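Hemoglobin subunit alpha (Mustelus griseus, PDB 1GCV) carries oxygen from the gills to the peripheral tissues, binding it at heme as the alpha chain of an alpha2-beta2 tetramer. Local coordinates at residues R31-V34 with G38-S41; C104-L109 with D119-V124. All blocks are in the same frame, centred on the assembly; numbering follows the deposited sequence.

Contact 1: R31-V34 with G38-S41; sequences RLFV and GSKS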
ATOM      1  N   ARG A  31       1.858  18.168  -5.380  1.00 17.25           N
ATOM      2  CA  ARG A  31       2.848  17.212  -4.912  1.00 15.27           C
ATOM      3  C   ARG A  31       2.358  15.814  -5.240  1.00 15.54           C
ATOM      4  O   ARG A  31       3.139  14.952  -5.642  1.00 17.43           O
ATOM      5  CB  ARG A  31       3.059  17.357  -3.407  1.00 13.84           C
ATOM      6  CG  ARG A  31       3.576  18.715  -3.025  1.00 11.93           C
ATOM      7  CD  ARG A  31       4.155  18.743  -1.636  1.00 13.81           C
ATOM      8  NE  ARG A  31       4.589  20.098  -1.322  1.00 15.17           N
ATOM      9  CZ  ARG A  31       5.812  20.555  -1.546  1.00 15.38           C
ATOM     10  NH1 ARG A  31       6.728  19.761  -2.084  1.00 14.15           N
ATOM     11  NH2 ARG A  31       6.108  21.815  -1.266  1.00 15.07           N
ATOM     12  N   LEU A  32       1.055  15.596  -5.071  1.00 15.65           N
ATOM     13  CA  LEU A  32       0.457  14.295  -5.351  1.00 15.70           C
ATOM     14  C   LEU A  32       0.570  13.967  -6.834  1.00 16.28           C
ATOM     15  O   LEU A  32       0.905  12.845  -7.206  1.00 17.59           O
ATOM     16  CB  LEU A  32      -1.021  14.282  -4.936  1.00 14.69           C
ATOM     17  CG  LEU A  32      -1.839  13.031  -5.289  1.00 17.59           C
ATOM     18  CD1 LEU A  32      -1.450  11.886  -4.379  1.00 15.39           C
ATOM     19  CD2 LEU A  32      -3.327  13.332  -5.158  1.00 14.31           C
ATOM     20  N   PHE A  33       0.295  14.954  -7.679  1.00 15.45           N
ATOM     21  CA  PHE A  33       0.359  14.743  -9.116  1.00 17.01           C
ATOM     22  C   PHE A  33       1.790  14.485  -9.582  1.00 17.31           C
ATOM     23  O   PHE A  33       2.004  13.813 -10.585  1.00 19.59           O
ATOM     24  CB  PHE A  33      -0.233  15.946  -9.859  1.00 15.40           C
ATOM     25  CG  PHE A  33      -1.717  16.142  -9.631  1.00 16.60           C
ATOM     26  CD1 PHE A  33      -2.567  15.053  -9.470  1.00 19.02           C
ATOM     27  CD2 PHE A  33      -2.260  17.422  -9.572  1.00 14.18           C
ATOM     28  CE1 PHE A  33      -3.942  15.239  -9.252  1.00 19.54           C
ATOM     29  CE2 PHE A  33      -3.626  17.617  -9.356  1.00 15.77           C
ATOM     30  CZ  PHE A  33      -4.467  16.521  -9.194  1.00 15.64           C
ATOM     31  N   VAL A  34       2.773  15.008  -8.858  1.00 18.54           N
ATOM     32  CA  VAL A  34       4.167  14.799  -9.240  1.00 19.21           C
ATOM     33  C   VAL A  34       4.663  13.447  -8.748  1.00 18.92           C
ATOM     34  O   VAL A  34       5.326  12.713  -9.483  1.00 19.85           O
ATOM     35  CB  VAL A  34       5.096  15.905  -8.665  1.00 18.82           C
ATOM     36  CG1 VAL A  34       6.539  15.416  -8.635  1.00 17.61           C
ATOM     37  CG2 VAL A  34       5.000  17.165  -9.512  1.00 17.27           C
ATOM     38  N   GLY A  38      -0.507   8.634 -11.461  1.00 18.82           N
ATOM     39  CA  GLY A  38      -1.736   7.908 -11.717  1.00 16.73           C
ATOM     40  C   GLY A  38      -2.956   8.627 -11.186  1.00 16.61           C
ATOM     41  O   GLY A  38      -4.060   8.449 -11.697  1.00 17.99           O
ATOM     42  N   SER A  39      -2.761   9.451 -10.163  1.00 15.55           N
ATOM     43  CA  SER A  39      -3.872  10.176  -9.572  1.00 17.71           C
ATOM     44  C   SER A  39      -4.386  11.296 -10.477  1.00 19.14           C
ATOM     45  O   SER A  39      -5.459  11.844 -10.238  1.00 21.71           O
ATOM     46  CB  SER A  39      -3.475  10.734  -8.197  1.00 16.36           C
ATOM     47  OG  SER A  39      -2.474  11.729  -8.311  1.00 21.46           O
ATOM     48  N   LYS A  40      -3.631  11.632 -11.519  1.00 19.00           N
ATOM     49  CA  LYS A  40      -4.060  12.677 -12.441  1.00 18.78           C
ATOM     50  C   LYS A  40      -5.227  12.154 -13.261  1.00 19.93           C
ATOM     51  O   LYS A  40      -5.979  12.917 -13.854  1.00 21.29           O
ATOM     52  CB  LYS A  40      -2.929  13.061 -13.391  1.00 20.09           C
ATOM     53  CG  LYS A  40      -1.697  13.606 -12.709  1.00 25.24           C
ATOM     54  CD  LYS A  40      -1.036  14.678 -13.553  1.00 32.26           C
ATOM     55  CE  LYS A  40       0.200  14.154 -14.264  1.00 34.48           C
ATOM     56  NZ  LYS A  40       0.650  15.100 -15.324  1.00 37.68           N
ATOM     57  N   SER A  41      -5.373  10.838 -13.277  1.00 18.73           N
ATOM     58  CA  SER A  41      -6.426  10.183 -14.037  1.00 20.83           C
ATOM     59  C   SER A  41      -7.864  10.618 -13.730  1.00 21.87           C
ATOM     60  O   SER A  41      -8.762  10.398 -14.542  1.00 20.52           O
ATOM     61  CB  SER A  41      -6.307   8.670 -13.848  1.00 23.88           C
ATOM     62  OG  SER A  41      -7.004   8.258 -12.684  1.00 30.50           O
TER

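Contact 2: C104-L109 with D119-V124; sequences CIIVTL and DTHCAV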
ATOM      1  N   CYS A 104       1.138  13.975   1.178  1.00 15.37           N
ATOM      2  CA  CYS A 104       1.466  15.229   0.504  1.00 14.11           C
ATOM      3  C   CYS A 104       0.996  16.438   1.306  1.00 15.01           C
ATOM      4  O   CYS A 104       1.582  17.516   1.208  1.00 16.51           O
ATOM      5  CB  CYS A 104       0.860  15.251  -0.894  1.00 12.38           C
ATOM      6  SG  CYS A 104       1.729  14.158  -2.016  1.00 18.18           S
ATOM      7  N   ILE A 105      -0.068  16.261   2.087  1.00 14.76           N
ATOM      8  CA  ILE A 105      -0.575  17.326   2.948  1.00 15.19           C
ATOM      9  C   ILE A 105       0.473  17.488   4.055  1.00 16.23           C
ATOM     10  O   ILE A 105       0.801  18.604   4.459  1.00 17.19           O
ATOM     11  CB  ILE A 105      -1.943  16.956   3.604  1.00 15.49           C
ATOM     12  CG1 ILE A 105      -3.075  17.105   2.585  1.00 15.58           C
ATOM     13  CG2 ILE A 105      -2.222  17.862   4.803  1.00 14.58           C
ATOM     14  CD1 ILE A 105      -4.363  16.411   2.995  1.00 16.34           C
ATOM     15  N   ILE A 106       1.006  16.365   4.532  1.00 13.18           N
ATOM     16  CA  ILE A 106       2.022  16.403   5.581  1.00 15.07           C
ATOM     17  C   ILE A 106       3.254  17.154   5.070  1.00 14.33           C
ATOM     18  O   ILE A 106       3.779  18.020   5.759  1.00 17.65           O
ATOM     19  CB  ILE A 106       2.448  14.974   6.033  1.00 17.10           C
ATOM     20  CG1 ILE A 106       1.297  14.272   6.763  1.00 15.84           C
ATOM     21  CG2 ILE A 106       3.671  15.054   6.947  1.00 15.31           C
ATOM     22  CD1 ILE A 106       0.838  14.978   8.016  1.00 18.77           C
ATOM     23  N   VAL A 107       3.712  16.829   3.864  1.00 13.53           N
ATOM     24  CA  VAL A 107       4.881  17.500   3.307  1.00 13.45           C
ATOM     25  C   VAL A 107       4.591  18.988   3.099  1.00 18.51           C
ATOM     26  O   VAL A 107       5.458  19.838   3.340  1.00 18.45           O
ATOM     27  CB  VAL A 107       5.317  16.864   1.964  1.00 12.32           C
ATOM     28  CG1 VAL A 107       6.422  17.700   1.318  1.00 11.75           C
ATOM     29  CG2 VAL A 107       5.813  15.440   2.205  1.00 11.88           C
ATOM     30  N   THR A 108       3.374  19.306   2.668  1.00 14.96           N
ATOM     31  CA  THR A 108       2.998  20.700   2.455  1.00 16.12           C
ATOM     32  C   THR A 108       3.031  21.476   3.768  1.00 16.25           C
ATOM     33  O   THR A 108       3.494  22.607   3.799  1.00 19.70           O
ATOM     34  CB  THR A 108       1.591  20.817   1.837  1.00 17.36           C
ATOM     35  OG1 THR A 108       1.615  20.287   0.506  1.00 14.68           O
ATOM     36  CG2 THR A 108       1.136  22.273   1.795  1.00 15.43           C
ATOM     37  N   LEU A 109       2.548  20.872   4.849  1.00 16.33           N
ATOM     38  CA  LEU A 109       2.546  21.539   6.151  1.00 18.19           C
ATOM     39  C   LEU A 109       3.973  21.784   6.654  1.00 20.33           C
ATOM     40  O   LEU A 109       4.249  22.811   7.267  1.00 21.76           O
ATOM     41  CB  LEU A 109       1.779  20.701   7.187  1.00 18.11           C
ATOM     42  CG  LEU A 109       0.249  20.695   7.130  1.00 17.56           C
ATOM     43  CD1 LEU A 109      -0.296  19.744   8.180  1.00 18.30           C
ATOM     44  CD2 LEU A 109      -0.274  22.094   7.357  1.00 19.36           C
ATOM     45  N   ASP A 119       5.717  15.317  17.283  1.00 21.77           N
ATOM     46  CA  ASP A 119       4.448  15.276  18.007  1.00 26.04           C
ATOM     47  C   ASP A 119       3.288  15.890  17.218  1.00 24.01           C
ATOM     48  O   ASP A 119       2.178  15.356  17.212  1.00 20.65           O
ATOM     49  CB  ASP A 119       4.592  15.995  19.354  1.00 34.31           C
ATOM     50  CG  ASP A 119       4.965  15.050  20.479  1.00 40.79           C
ATOM     51  OD1 ASP A 119       6.173  14.907  20.762  1.00 44.04           O
ATOM     52  OD2 ASP A 119       4.048  14.448  21.077  1.00 51.18           O
ATOM     53  N   THR A 120       3.550  17.020  16.569  1.00 23.57           N
ATOM     54  CA  THR A 120       2.543  17.707  15.765  1.00 21.48           C
ATOM     55  C   THR A 120       2.235  16.837  14.548  1.00 19.35           C
ATOM     56  O   THR A 120       1.080  16.676  14.152  1.00 19.68           O
ATOM     57  CB  THR A 120       3.071  19.090  15.313  1.00 21.62           C
ATOM     58  OG1 THR A 120       3.230  19.930  16.461  1.00 21.66           O
ATOM     59  CG2 THR A 120       2.113  19.751  14.336  1.00 22.21           C
ATOM     60  N   HIS A 121       3.298  16.277  13.976  1.00 19.77           N
ATOM     61  CA  HIS A 121       3.242  15.390  12.819  1.00 18.07           C
ATOM     62  C   HIS A 121       2.337  14.207  13.154  1.00 16.50           C
ATOM     63  O   HIS A 121       1.429  13.858  12.405  1.00 15.57           O
ATOM     64  CB  HIS A 121       4.666  14.898  12.512  1.00 17.89           C
ATOM     65  CG  HIS A 121       4.787  14.053  11.279  1.00 16.98           C
ATOM     66  ND1 HIS A 121       5.979  13.896  10.606  1.00 17.06           N
ATOM     67  CD2 HIS A 121       3.882  13.287  10.622  1.00 16.67           C
ATOM     68  CE1 HIS A 121       5.805  13.070   9.591  1.00 19.01           C
ATOM     69  NE2 HIS A 121       4.541  12.685   9.577  1.00 13.40           N
ATOM     70  N   CYS A 122       2.596  13.589  14.295  1.00 17.67           N
ATOM     71  CA  CYS A 122       1.809  12.454  14.729  1.00 18.55           C
ATOM     72  C   CYS A 122       0.323  12.812  14.891  1.00 19.37           C
ATOM     73  O   CYS A 122      -0.545  12.067  14.435  1.00 19.40           O
ATOM     74  CB  CYS A 122       2.379  11.918  16.038  1.00 18.71           C
ATOM     75  SG  CYS A 122       1.777  10.299  16.453  1.00 29.37           S
ATOM     76  N   ALA A 123       0.032  13.946  15.530  1.00 16.95           N
ATOM     77  CA  ALA A 123      -1.349  14.375  15.737  1.00 15.69           C
ATOM     78  C   ALA A 123      -2.044  14.612  14.399  1.00 18.33           C
ATOM     79  O   ALA A 123      -3.197  14.225  14.206  1.00 17.00           O
ATOM     80  CB  ALA A 123      -1.388  15.644  16.573  1.00 14.41           C
ATOM     81  N   VAL A 124      -1.340  15.254  13.474  1.00 17.30           N
ATOM     82  CA  VAL A 124      -1.898  15.535  12.160  1.00 17.47           C
ATOM     83  C   VAL A 124      -2.073  14.250  11.349  1.00 18.80           C
ATOM     84  O   VAL A 124      -3.091  14.067  10.669  1.00 17.57           O
ATOM     85  CB  VAL A 124      -0.998  16.519  11.378  1.00 16.74           C
ATOM     86  CG1 VAL A 124      -1.626  16.863  10.037  1.00 19.45           C
ATOM     87  CG2 VAL A 124      -0.792  17.776  12.197  1.00 18.07           C
TER

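Contact 1: R31-V34 with G38-S41
Phe33 and Ser39 meet where the globin B helix (21-35) runs out and the chain turns into the short 3-10 C helix, which carries residues 38-41 past the heme. The ring of Phe33 presents an edge to the serine: CD1 lies 3.5 Å from Ser39 OG, which sits near the ring plane. Leu32 approaches the same hydroxyl from its branch point, with CG 3.4 Å from Ser39 OG and CD2 3.6 Å from it, so the oxygen lies in the corner made by a leucine and an aromatic edge. Neither neighbour can hydrogen-bond to it; its polar partner is the carbonyl of His36, in the turn between the segments. A chi1 of 66° places OG between the backbone N and the carbonyl carbon of Ser39, aimed at the helix. Trimming Leu32 back to an alanine would take away the CG and CD2 contacts and would probably leave one flank of the Ser39 hydroxymethyl group without packing.

Ser39 also touches the heme, and Phe33 meets the rings of Phe43, a heme-pocket residue, and Tyr48. The corner between the B and C helices thus borders the heme pocket. Lys40 adds the outer layer of the contact. Its aliphatic chain bends at chi2 and chi3 and passes obliquely by the phenylalanine, while its ammonium group makes a long, weak ion pair with the C-terminal His136 of a neighbouring hemoglobin chain. The methylenes do the work on Phe33, with Lys40 CG 3.7 Å from CD1 of the ring and 4.0 Å from Phe33 CB.

Contact 2: C104-L109 with D119-V124
Ile106 reaches across to helix 118-135 with both of its branches, each to a different residue. Its CG2 lies over one face of the His121 imidazole in a CH-pi contact, 4.0 Å from the ring centroid and 26° off the normal. The methyl is displaced toward the rim, and its closest ring atom is NE2, with Ile106 CG2 3.6 Å from His121 NE2. The histidine meets it with CG anti to its backbone N (chi1 -176°), which turns the ring out from its helix toward the isoleucine. The other nitrogen, ND1, is hydrogen-bonded to Arg30 of a neighbouring hemoglobin chain, and Phe116 packs against the same imidazole with its ring only moderately tilted. These partners, one of them across a subunit interface, probably help to fix the ring's rotation.

The second branch of Ile106 leaves with CG1 beside the backbone N, anti to the carbonyl carbon, and ends at CD1 against Val124. Ile106 CD1 stands 3.7 Å from Val124 CG1, the two side chains running alongside in opposite senses. Leu109, one turn further on, meets the same valine methyl tip to tip, its CD1 3.7 Å from Val124 CG1. One methyl of Val124 is thus shared by two residues of the facing helix, while Ile13 of helix 4-19 packs on the valine as well.

The segment axes run roughly antiparallel, at 147°, with a closest approach of 11.1 Å: this is the G-H helical hairpin of the globin fold.

Contact 2 is wholly buried, whereas contact 1 has a partly exposed lysine at its margin; they share no helix. Contact 1 packs a helix end against the 3-10 segment that follows it, beside the heme, where a serine hydroxyl and lysine methylenes meet an aromatic ring; contact 2 joins two long helices away from the annotated sites, and apart from the histidine ring its chemistry is all methyl groups. Their centres are 19 Å apart, yet helices 21-35 and 98-112 touch directly: Cys104 SG packs 3.4 Å from Leu32 N, and Arg31 CD lies 3.9 Å from Val107 CG1. Both reach subunit interfaces, contact 1 only weakly through its lysine.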